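Local coordinates for protein phosphatidylserine synthase (Haemophilus influenzae, PDB 3HSI) that belongs to the phospholipase D superfamily as an enzyme of phospholipid metabolism, its single chain folding into two halves that are each built on a mixed beta sheet, at residues 352-358 with 416-422; 174-178 with 374-378; 272-278 with 299-305. All coordinates share one frame. Residues are numbered along the deposited sequence.

Contact 1 of 3, residues 352-358 with 416-422; sequences VVRLWRD and RQHTKVL
Arg354 (chi1 to chi3 m, t, t; chi4 -81°) lays its guanidinium between two aliphatic groups of 416-422: Arg416 CD lies 3.4 Å from Arg354 CZ over one face, and Val421 CG2 3.8 Å from the same CZ over the opposite face. At the edge, Arg354 NH1 donates to Thr419 OG1 (2.8 Å). Thr419 (chi1 p) in turn donates OG1 to Arg416 O (2.5 Å), and Thr419 N also bonds Arg416 O (3.0 Å). The like-charged Arg354 NE and Arg416 NE are 3.7 Å apart, and both arginines form salt bridges to Glu302. Strand 352-356 is extended (phi -92 to -118°, psi 124 to 138°) and runs antiparallel to strand 419-421, axes 4.4 Å apart at 150°. Arg354-Val421 and Trp356-Thr419 are non-hydrogen-bonded pairs; between them Leu355-Lys420 is hydrogen-bonded, Leu355 N to Lys420 O 2.9 Å and Lys420 N to Leu355 O 3.0 Å. Leu422 N to Val353 O and Arg357 N to His418 O, both 2.9 Å, extend the pairing. Strand 419-421 adds a short antiparallel strand at one end of the sheet of the second PLD-like half. Trp356 (chi1 t) takes His418 CB over its five-membered ring, 3.8 Å from the centroid, and a water joins Trp356 NE1 (2.8 Å) to His418 N (3.0 Å). Asp358 CB sits 4.0 Å above the His418 ring centroid, while Asp358 OD2 is hydrogen-bonded to Tyr170 OH. Leu355 CD1 meets Leu422 CD1 at 4.0 Å, next to helix 327-341. A second water bridges Val353 N (2.9 Å) and Leu422 O (2.7 Å).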
loop_
_atom_site.group_PDB
_atom_site.type_symbol
_atom_site.label_atom_id
_atom_site.label_comp_id
_atom_site.label_asym_id
_atom_site.label_seq_id
_atom_site.Cartn_x
_atom_site.Cartn_y
_atom_site.Cartn_z
ATOM N N VAL C 352 -14.031 -6.099 -28.905
ATOM C CA VAL C 352 -13.925 -4.832 -29.597
ATOM C C VAL C 352 -13.091 -3.896 -28.722
ATOM O O VAL C 352 -13.397 -3.683 -27.549
ATOM C CB VAL C 352 -15.326 -4.221 -29.894
ATOM C CG1 VAL C 352 -15.207 -2.761 -30.402
ATOM C CG2 VAL C 352 -16.050 -5.074 -30.971
ATOM N N VAL C 353 -12.018 -3.366 -29.282
ATOM C CA VAL C 353 -11.178 -2.456 -28.542
ATOM C C VAL C 353 -11.268 -1.162 -29.300
ATOM O O VAL C 353 -10.999 -1.137 -30.495
ATOM C CB VAL C 353 -9.715 -2.966 -28.443
ATOM C CG1 VAL C 353 -8.777 -1.866 -27.880
ATOM C CG2 VAL C 353 -9.653 -4.200 -27.560
ATOM N N ARG C 354 -11.672 -0.100 -28.625
ATOM C CA ARG C 354 -11.793 1.183 -29.283
ATOM C C ARG C 354 -10.855 2.180 -28.665
ATOM O O ARG C 354 -10.739 2.236 -27.441
ATOM C CB ARG C 354 -13.199 1.733 -29.117
ATOM C CG ARG C 354 -14.133 1.273 -30.154
ATOM C CD ARG C 354 -15.485 1.628 -29.658
ATOM N NE ARG C 354 -16.512 1.041 -30.492
ATOM C CZ ARG C 354 -16.921 1.539 -31.647
ATOM N NH1 ARG C 354 -16.384 2.650 -32.160
ATOM N NH2 ARG C 354 -17.883 0.910 -32.287
ATOM N N LEU C 355 -10.191 2.957 -29.506
ATOM C CA LEU C 355 -9.296 3.990 -29.026
ATOM C C LEU C 355 -9.885 5.371 -29.313
ATOM O O LEU C 355 -10.197 5.694 -30.477
ATOM C CB LEU C 355 -7.936 3.877 -29.694
ATOM C CG LEU C 355 -7.048 2.664 -29.355
ATOM C CD1 LEU C 355 -5.770 2.793 -30.149
ATOM C CD2 LEU C 355 -6.718 2.604 -27.885
ATOM N N TRP C 356 -9.999 6.176 -28.254
ATOM C CA TRP C 356 -10.552 7.522 -28.361
ATOM C C TRP C 356 -9.430 8.510 -28.592
ATOM O O TRP C 356 -8.376 8.431 -27.941
ATOM C CB TRP C 356 -11.328 7.894 -27.080
ATOM C CG TRP C 356 -12.118 9.198 -27.133
ATOM C CD1 TRP C 356 -13.462 9.339 -27.425
ATOM C CD2 TRP C 356 -11.631 10.528 -26.823
ATOM N NE1 TRP C 356 -13.826 10.675 -27.324
ATOM C CE2 TRP C 356 -12.729 11.425 -26.981
ATOM C CE3 TRP C 356 -10.364 11.053 -26.497
ATOM C CZ2 TRP C 356 -12.613 12.815 -26.777
ATOM C CZ3 TRP C 356 -10.230 12.422 -26.297
ATOM C CH2 TRP C 356 -11.376 13.303 -26.428
ATOM N N ARG C 357 -9.675 9.447 -29.500
ATOM C CA ARG C 357 -8.718 10.487 -29.800
ATOM C C ARG C 357 -9.427 11.672 -30.477
ATOM O O ARG C 357 -10.203 11.476 -31.375
ATOM C CB ARG C 357 -7.655 9.940 -30.735
ATOM C CG ARG C 357 -6.519 10.936 -30.962
ATOM C CD ARG C 357 -5.451 10.361 -31.852
ATOM N NE ARG C 357 -4.401 11.359 -31.927
ATOM C CZ ARG C 357 -3.176 11.188 -32.405
ATOM N NH1 ARG C 357 -2.783 10.015 -32.894
ATOM N NH2 ARG C 357 -2.338 12.231 -32.384
ATOM N N ASP C 358 -9.135 12.887 -30.027
ATOM C CA ASP C 358 -9.705 14.110 -30.595
ATOM C C ASP C 358 -8.686 15.251 -30.434
ATOM O O ASP C 358 -8.717 16.004 -29.456
ATOM C CB ASP C 358 -11.018 14.454 -29.890
ATOM C CG ASP C 358 -11.606 15.791 -30.351
ATOM O OD1 ASP C 358 -11.331 16.202 -31.495
ATOM O OD2 ASP C 358 -12.330 16.433 -29.552
ATOM N N ARG C 416 -18.589 6.931 -28.749
ATOM C CA ARG C 416 -17.843 6.254 -29.814
ATOM C C ARG C 416 -17.417 7.162 -30.965
ATOM O O ARG C 416 -16.618 6.730 -31.819
ATOM C CB ARG C 416 -18.688 5.112 -30.370
ATOM C CG ARG C 416 -18.825 3.945 -29.387
ATOM C CD ARG C 416 -19.634 2.828 -30.014
ATOM N NE ARG C 416 -19.891 1.748 -29.073
ATOM C CZ ARG C 416 -21.107 1.344 -28.693
ATOM N NH1 ARG C 416 -22.204 1.947 -29.158
ATOM N NH2 ARG C 416 -21.219 0.350 -27.810
ATOM N N GLN C 417 -17.947 8.403 -30.996
ATOM C CA GLN C 417 -17.726 9.303 -32.142
ATOM C C GLN C 417 -16.258 9.528 -32.455
ATOM O O GLN C 417 -15.875 9.480 -33.618
ATOM C CB GLN C 417 -18.410 10.677 -31.992
ATOM C CG GLN C 417 -19.936 10.667 -32.104
ATOM C CD GLN C 417 -20.405 10.224 -33.490
ATOM O OE1 GLN C 417 -19.699 10.393 -34.490
ATOM N NE2 GLN C 417 -21.584 9.612 -33.543
ATOM N N HIS C 418 -15.455 9.812 -31.435
ATOM C CA HIS C 418 -14.029 10.076 -31.645
ATOM C C HIS C 418 -13.167 8.845 -31.443
ATOM O O HIS C 418 -11.988 8.983 -31.126
ATOM C CB HIS C 418 -13.551 11.214 -30.751
ATOM C CG HIS C 418 -14.190 12.527 -31.060
ATOM N ND1 HIS C 418 -14.026 13.162 -32.269
ATOM C CD2 HIS C 418 -14.994 13.331 -30.322
ATOM C CE1 HIS C 418 -14.689 14.304 -32.267
ATOM N NE2 HIS C 418 -15.274 14.440 -31.090
ATOM N N THR C 419 -13.750 7.649 -31.638
ATOM C CA THR C 419 -13.018 6.382 -31.483
ATOM C C THR C 419 -12.769 5.667 -32.798
ATOM O O THR C 419 -13.482 5.862 -33.765
ATOM C CB THR C 419 -13.771 5.334 -30.625
ATOM O OG1 THR C 419 -14.958 4.925 -31.329
ATOM C CG2 THR C 419 -14.097 5.878 -29.229
ATOM N N LYS C 420 -11.770 4.794 -32.806
ATOM C CA LYS C 420 -11.607 3.869 -33.906
ATOM C C LYS C 420 -11.481 2.475 -33.333
ATOM O O LYS C 420 -10.880 2.280 -32.262
ATOM C CB LYS C 420 -10.347 4.208 -34.708
ATOM C CG LYS C 420 -10.295 5.649 -35.191
ATOM C CD LYS C 420 -9.068 5.871 -36.062
ATOM C CE LYS C 420 -8.832 7.355 -36.260
ATOM N NZ LYS C 420 -8.278 7.588 -37.604
ATOM N N VAL C 421 -12.019 1.512 -34.058
ATOM C CA VAL C 421 -11.956 0.139 -33.665
ATOM C C VAL C 421 -10.561 -0.359 -34.065
ATOM O O VAL C 421 -10.139 -0.251 -35.217
ATOM C CB VAL C 421 -13.098 -0.690 -34.350
ATOM C CG1 VAL C 421 -12.885 -2.215 -34.200
ATOM C CG2 VAL C 421 -14.442 -0.304 -33.781
ATOM N N LEU C 422 -9.828 -0.872 -33.108
ATOM C CA LEU C 422 -8.532 -1.452 -33.416
ATOM C C LEU C 422 -8.754 -2.765 -34.168
ATOM O O LEU C 422 -9.466 -3.640 -33.681
ATOM C CB LEU C 422 -7.772 -1.682 -32.122
ATOM C CG LEU C 422 -6.256 -1.740 -32.304
ATOM C CD1 LEU C 422 -5.696 -0.335 -32.682
ATOM C CD2 LEU C 422 -5.611 -2.286 -31.042
HETATM O O HOH W 1 -11.119 -4.506 -31.748
HETATM O O HOH W 2 -16.244 10.577 -28.659
#

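Contact 2 of 3, residues 174-178 with 374-378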
loop_
_atom_site.group_PDB
_atom_site.type_symbol
_atom_site.label_atom_id
_atom_site.label_comp_id
_atom_site.label_asym_id
_atom_site.label_seq_id
_atom_site.Cartn_x
_atom_site.Cartn_y
_atom_site.Cartn_z
ATOM N N ARG C 174 -18.226 11.439 -18.285
ATOM C CA ARG C 174 -19.657 11.197 -18.411
ATOM C C ARG C 174 -20.405 11.957 -17.350
ATOM O O ARG C 174 -19.863 12.215 -16.297
ATOM C CB ARG C 174 -19.965 9.721 -18.252
ATOM C CG ARG C 174 -19.601 8.908 -19.443
ATOM C CD ARG C 174 -19.793 7.451 -19.123
ATOM N NE ARG C 174 -21.200 7.068 -19.079
ATOM C CZ ARG C 174 -21.677 6.054 -18.359
ATOM N NH1 ARG C 174 -20.870 5.330 -17.596
ATOM N NH2 ARG C 174 -22.958 5.741 -18.428
ATOM N N TYR C 175 -21.655 12.338 -17.633
ATOM C CA TYR C 175 -22.392 13.210 -16.720
ATOM C C TYR C 175 -23.836 12.774 -16.686
ATOM O O TYR C 175 -24.487 12.701 -17.733
ATOM C CB TYR C 175 -22.310 14.694 -17.181
ATOM C CG TYR C 175 -20.997 15.020 -17.866
ATOM C CD1 TYR C 175 -19.896 15.465 -17.140
ATOM C CD2 TYR C 175 -20.840 14.815 -19.231
ATOM C CE1 TYR C 175 -18.695 15.756 -17.766
ATOM C CE2 TYR C 175 -19.630 15.082 -19.869
ATOM C CZ TYR C 175 -18.564 15.537 -19.138
ATOM O OH TYR C 175 -17.375 15.768 -19.790
ATOM N N GLN C 176 -24.339 12.482 -15.490
ATOM C CA GLN C 176 -25.733 12.107 -15.348
ATOM C C GLN C 176 -26.442 12.996 -14.350
ATOM O O GLN C 176 -25.982 13.191 -13.222
ATOM C CB GLN C 176 -25.888 10.652 -14.948
ATOM C CG GLN C 176 -25.438 9.713 -16.012
ATOM C CD GLN C 176 -23.946 9.508 -15.972
ATOM O OE1 GLN C 176 -23.322 9.655 -14.918
ATOM N NE2 GLN C 176 -23.356 9.179 -17.116
ATOM N N LYS C 177 -27.572 13.524 -14.787
ATOM C CA LYS C 177 -28.424 14.325 -13.936
ATOM C C LYS C 177 -29.654 13.503 -13.515
ATOM O O LYS C 177 -30.394 12.991 -14.362
ATOM C CB LYS C 177 -28.845 15.621 -14.661
ATOM C CG LYS C 177 -29.169 16.734 -13.691
ATOM C CD LYS C 177 -30.378 17.508 -14.082
ATOM C CE LYS C 177 -30.249 18.140 -15.405
ATOM N NZ LYS C 177 -31.310 19.177 -15.510
ATOM N N ILE C 178 -29.818 13.327 -12.202
ATOM C CA ILE C 178 -30.949 12.602 -11.651
ATOM C C ILE C 178 -31.705 13.454 -10.641
ATOM O O ILE C 178 -31.187 13.823 -9.579
ATOM C CB ILE C 178 -30.542 11.251 -10.993
ATOM C CG1 ILE C 178 -29.813 10.363 -11.987
ATOM C CG2 ILE C 178 -31.774 10.511 -10.495
ATOM C CD1 ILE C 178 -28.713 9.510 -11.335
ATOM N N TYR C 374 -27.870 -3.746 -16.565
ATOM C CA TYR C 374 -27.174 -2.882 -15.594
ATOM C C TYR C 374 -26.290 -1.844 -16.244
ATOM O O TYR C 374 -25.611 -2.132 -17.242
ATOM C CB TYR C 374 -26.266 -3.709 -14.709
ATOM C CG TYR C 374 -26.964 -4.772 -13.903
ATOM C CD1 TYR C 374 -27.605 -4.448 -12.703
ATOM C CD2 TYR C 374 -26.966 -6.089 -14.329
ATOM C CE1 TYR C 374 -28.229 -5.401 -11.939
ATOM C CE2 TYR C 374 -27.605 -7.069 -13.584
ATOM C CZ TYR C 374 -28.225 -6.711 -12.383
ATOM O OH TYR C 374 -28.839 -7.658 -11.630
ATOM N N ILE C 375 -26.258 -0.667 -15.620
ATOM C CA ILE C 375 -25.478 0.501 -16.039
ATOM C C ILE C 375 -24.898 1.071 -14.740
ATOM O O ILE C 375 -25.615 1.633 -13.914
ATOM C CB ILE C 375 -26.394 1.610 -16.722
ATOM C CG1 ILE C 375 -27.120 1.050 -17.942
ATOM C CG2 ILE C 375 -25.589 2.820 -17.191
ATOM C CD1 ILE C 375 -28.606 0.828 -17.729
ATOM N N LEU C 376 -23.591 0.925 -14.569
ATOM C CA LEU C 376 -22.905 1.446 -13.410
ATOM C C LEU C 376 -22.265 2.791 -13.705
ATOM O O LEU C 376 -21.370 2.901 -14.577
ATOM C CB LEU C 376 -21.807 0.478 -12.972
ATOM C CG LEU C 376 -20.991 0.925 -11.761
ATOM C CD1 LEU C 376 -21.911 1.103 -10.556
ATOM C CD2 LEU C 376 -19.844 -0.077 -11.432
ATOM N N LEU C 377 -22.712 3.795 -12.967
ATOM C CA LEU C 377 -22.103 5.104 -13.008
ATOM C C LEU C 377 -21.148 5.144 -11.842
ATOM O O LEU C 377 -21.549 4.946 -10.683
ATOM C CB LEU C 377 -23.151 6.209 -12.845
ATOM C CG LEU C 377 -24.466 6.014 -13.598
ATOM C CD1 LEU C 377 -25.503 7.105 -13.206
ATOM C CD2 LEU C 377 -24.275 5.948 -15.100
ATOM N N THR C 378 -19.883 5.400 -12.122
ATOM C CA THR C 378 -18.923 5.320 -11.085
ATOM C C THR C 378 -17.774 6.250 -11.355
ATOM O O THR C 378 -17.480 6.570 -12.516
ATOM C CB THR C 378 -18.461 3.863 -10.884
ATOM O OG1 THR C 378 -17.717 3.768 -9.679
ATOM C CG2 THR C 378 -17.622 3.321 -12.069
HETATM O O HOH W 3 -22.069 2.644 -17.214
#
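Strand 374-378 meets 174-178 through its side chains and one water, since the backbones stay well apart: the nearest CA atoms, Gln176 and Leu377, are 8.2 Å apart. Ile375 comes first, its CG2 4.1 Å from Arg174 NH2, near the guanidinium plane. Leu376, its CA-to-CB bond directed away from 174-178, packs on Ile263 of helix 258-268 and contributes its carbonyl: a water donates to Leu376 O (2.7 Å) and accepts from Arg174 NH1 (3.0 Å), bridging a gap of 3.9 Å between that O and NH1. Leu377 buries the most surface. Its CD2 lies 3.6 Å from Arg174 NH2 and 3.7 Å from Gln176 CD, and its CD1 reaches Ile178 CD1 at 4.4 Å. The charge of Arg174 is met by a salt bridge to Glu411 of helix 405-415, which also receives a weak hydrogen bond from Gln176. Strands 171-179 and 374-378 belong to different sheets, so this buried packing joins the two halves of the chain, as expected of the bilobal phospholipase D fold.

Contact 3 of 3, residues 272-278 with 299-305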
loop_
_atom_site.group_PDB
_atom_site.type_symbol
_atom_site.label_atom_id
_atom_site.label_comp_id
_atom_site.label_asym_id
_atom_site.label_seq_id
_atom_site.Cartn_x
_atom_site.Cartn_y
_atom_site.Cartn_z
ATOM N N LYS C 272 -24.426 -11.763 -22.300
ATOM C CA LYS C 272 -24.210 -11.511 -23.723
ATOM C C LYS C 272 -23.044 -10.563 -24.006
ATOM O O LYS C 272 -22.144 -10.903 -24.773
ATOM C CB LYS C 272 -25.485 -10.934 -24.363
ATOM C CG LYS C 272 -26.565 -11.972 -24.580
ATOM C CD LYS C 272 -27.776 -11.363 -25.225
ATOM C CE LYS C 272 -28.758 -12.444 -25.632
ATOM N NZ LYS C 272 -28.525 -12.986 -27.001
ATOM N N LYS C 273 -23.091 -9.358 -23.434
ATOM C CA LYS C 273 -22.114 -8.314 -23.774
ATOM C C LYS C 273 -21.758 -7.460 -22.568
ATOM O O LYS C 273 -22.613 -7.124 -21.752
ATOM C CB LYS C 273 -22.575 -7.441 -24.980
ATOM C CG LYS C 273 -21.595 -6.307 -25.306
ATOM C CD LYS C 273 -21.399 -6.032 -26.815
ATOM C CE LYS C 273 -21.121 -4.552 -27.074
ATOM N NZ LYS C 273 -22.454 -3.786 -27.051
ATOM N N LEU C 274 -20.474 -7.148 -22.460
ATOM C CA LEU C 274 -19.942 -6.262 -21.439
ATOM C C LEU C 274 -19.321 -5.104 -22.151
ATOM O O LEU C 274 -18.532 -5.300 -23.060
ATOM C CB LEU C 274 -18.849 -6.980 -20.646
ATOM C CG LEU C 274 -18.065 -6.170 -19.618
ATOM C CD1 LEU C 274 -19.032 -5.625 -18.571
ATOM C CD2 LEU C 274 -16.958 -7.083 -18.949
ATOM N N VAL C 275 -19.673 -3.900 -21.739
ATOM C CA VAL C 275 -18.982 -2.715 -22.234
ATOM C C VAL C 275 -18.275 -2.060 -21.068
ATOM O O VAL C 275 -18.839 -1.938 -20.003
ATOM C CB VAL C 275 -19.977 -1.691 -22.884
ATOM C CG1 VAL C 275 -19.226 -0.474 -23.444
ATOM C CG2 VAL C 275 -20.789 -2.385 -24.011
ATOM N N ILE C 276 -17.054 -1.605 -21.280
ATOM C CA ILE C 276 -16.277 -0.975 -20.223
ATOM C C ILE C 276 -15.640 0.281 -20.778
ATOM O O ILE C 276 -15.127 0.285 -21.907
ATOM C CB ILE C 276 -15.122 -1.905 -19.790
ATOM C CG1 ILE C 276 -15.647 -3.235 -19.245
ATOM C CG2 ILE C 276 -14.209 -1.204 -18.772
ATOM C CD1 ILE C 276 -14.511 -4.327 -19.137
ATOM N N CYS C 277 -15.723 1.364 -20.012
ATOM C CA CYS C 277 -14.926 2.568 -20.258
ATOM C C CYS C 277 -13.945 2.691 -19.123
ATOM O O CYS C 277 -14.318 2.544 -17.958
ATOM C CB CYS C 277 -15.814 3.801 -20.282
ATOM S SG CYS C 277 -16.538 4.087 -21.905
ATOM N N THR C 278 -12.692 2.957 -19.450
ATOM C CA THR C 278 -11.697 3.229 -18.436
ATOM C C THR C 278 -10.738 4.237 -19.071
ATOM O O THR C 278 -10.474 4.157 -20.298
ATOM C CB THR C 278 -10.961 1.888 -17.982
ATOM O OG1 THR C 278 -10.005 2.180 -16.964
ATOM C CG2 THR C 278 -10.222 1.241 -19.106
ATOM N N LYS C 299 -18.906 -14.665 -24.592
ATOM C CA LYS C 299 -19.587 -13.380 -24.402
ATOM C C LYS C 299 -18.826 -12.319 -25.183
ATOM O O LYS C 299 -17.640 -12.487 -25.465
ATOM C CB LYS C 299 -19.704 -12.982 -22.925
ATOM C CG LYS C 299 -19.866 -14.125 -21.915
ATOM C CD LYS C 299 -21.019 -15.025 -22.251
ATOM C CE LYS C 299 -21.482 -15.829 -21.060
ATOM N NZ LYS C 299 -22.837 -16.277 -21.449
ATOM N N ARG C 300 -19.503 -11.241 -25.548
ATOM C CA ARG C 300 -18.833 -10.137 -26.212
ATOM C C ARG C 300 -18.334 -9.120 -25.187
ATOM O O ARG C 300 -18.961 -8.934 -24.131
ATOM C CB ARG C 300 -19.792 -9.431 -27.170
ATOM C CG ARG C 300 -20.509 -10.374 -28.108
ATOM C CD ARG C 300 -19.583 -10.951 -29.122
ATOM N NE ARG C 300 -20.272 -11.782 -30.097
ATOM C CZ ARG C 300 -20.094 -13.093 -30.233
ATOM N NH1 ARG C 300 -19.241 -13.752 -29.450
ATOM N NH2 ARG C 300 -20.759 -13.754 -31.169
ATOM N N VAL C 301 -17.238 -8.447 -25.534
ATOM C CA VAL C 301 -16.621 -7.458 -24.671
ATOM C C VAL C 301 -16.161 -6.297 -25.530
ATOM O O VAL C 301 -15.496 -6.487 -26.559
ATOM C CB VAL C 301 -15.363 -8.019 -23.897
ATOM C CG1 VAL C 301 -14.714 -6.891 -23.030
ATOM C CG2 VAL C 301 -15.729 -9.257 -23.064
ATOM N N GLU C 302 -16.522 -5.100 -25.093
ATOM C CA GLU C 302 -16.085 -3.897 -25.745
ATOM C C GLU C 302 -15.316 -3.047 -24.720
ATOM O O GLU C 302 -15.811 -2.763 -23.656
ATOM C CB GLU C 302 -17.310 -3.140 -26.293
ATOM C CG GLU C 302 -16.948 -1.828 -26.951
ATOM C CD GLU C 302 -18.156 -1.035 -27.432
ATOM O OE1 GLU C 302 -19.314 -1.522 -27.292
ATOM O OE2 GLU C 302 -17.945 0.080 -27.980
ATOM N N ILE C 303 -14.105 -2.626 -25.052
ATOM C CA ILE C 303 -13.331 -1.806 -24.133
ATOM C C ILE C 303 -12.970 -0.522 -24.834
ATOM O O ILE C 303 -12.487 -0.542 -25.977
ATOM C CB ILE C 303 -12.056 -2.547 -23.658
ATOM C CG1 ILE C 303 -12.450 -3.890 -23.011
ATOM C CG2 ILE C 303 -11.252 -1.632 -22.701
ATOM C CD1 ILE C 303 -11.256 -4.855 -22.679
ATOM N N ILE C 304 -13.257 0.597 -24.181
ATOM C CA ILE C 304 -12.987 1.890 -24.769
ATOM C C ILE C 304 -12.003 2.616 -23.867
ATOM O O ILE C 304 -12.297 2.864 -22.716
ATOM C CB ILE C 304 -14.302 2.744 -24.911
ATOM C CG1 ILE C 304 -15.442 1.869 -25.450
ATOM C CG2 ILE C 304 -14.044 3.981 -25.789
ATOM C CD1 ILE C 304 -16.848 2.625 -25.763
ATOM N N VAL C 305 -10.833 2.947 -24.399
ATOM C CA VAL C 305 -9.812 3.704 -23.673
ATOM C C VAL C 305 -9.323 4.825 -24.555
ATOM O O VAL C 305 -9.610 4.849 -25.752
ATOM C CB VAL C 305 -8.586 2.810 -23.295
ATOM C CG1 VAL C 305 -8.981 1.847 -22.217
ATOM C CG2 VAL C 305 -8.076 2.051 -24.518
#
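Strands 273-277 and 300-305 run parallel, 9° apart, with axes approaching to 4.6 Å and an unbroken register from Lys273-Arg300 to Cys277-Ile304. The hydrogen bonds follow the parallel pattern, each bonded residue linking to two positions across: Arg300 N to Lys272 O (2.8 Å) and Leu274 N to Arg300 O (2.9 Å), then Glu302 N to Leu274 O and Ile276 N to Glu302 O (both 2.9 Å), then Ile304 N to Ile276 O (3.0 Å). Thr278 N to Ile304 O, at 3.3 Å, is the longest and closes the series.

One face carries Lys273, Val275 and Cys277 beside Arg300, Glu302 and Ile304. Lys273 CD packs 3.8 Å from Arg300 CB, and Cys277 SG lies 4.0 Å from Ile304 CB. Glu302, extended and buried, brings OE1 to 3.7 Å from Val275 CG2 and makes a long salt bridge, Lys273 NZ to Glu302 OE1 3.9 Å; its stronger partners are Arg416 and Arg354. The other face is apolar, with Leu274 and Ile276 beside Val301 and Ile303, where Ile276 CD1 and Ile303 CG1 are 4.4 Å apart. Next to the Cys277-Ile304 pair, Thr278 CG2 touches Val305 CG1 at 3.4 Å.

The pair is the strand portion of a beta-alpha-beta crossover whose helix 285-296 packs on Leu274 and Ile276. Strand 273-277 also pairs antiparallel with 367-370, where Trp369 touches Val275 and Cys277, while strand 300-306 pairs in parallel with 351-356.

In the fold
All three contacts involve the mixed sheet of the second PLD-like half. Contact 1 continues the sheet from contact 3, since its strand 351-356 pairs with 300-306 and carries edge strand 419-421. Their centres are about 12 Å apart, and they touch, among others through the Glu302-Arg416 salt bridge. Contact 2 lies about 21 Å from contact 1 and 16 Å from contact 3, centre to centre, where strand 374-378 faces strand 171-179 of the other half. Contact 3 is nested in the chain loop closed by contact 2; contact 1 follows and crosses contact 2. From inner strand 374-378 at the interface between halves, the sheet runs through 367-370, 273-277, 300-306 and 351-356 to 419-421.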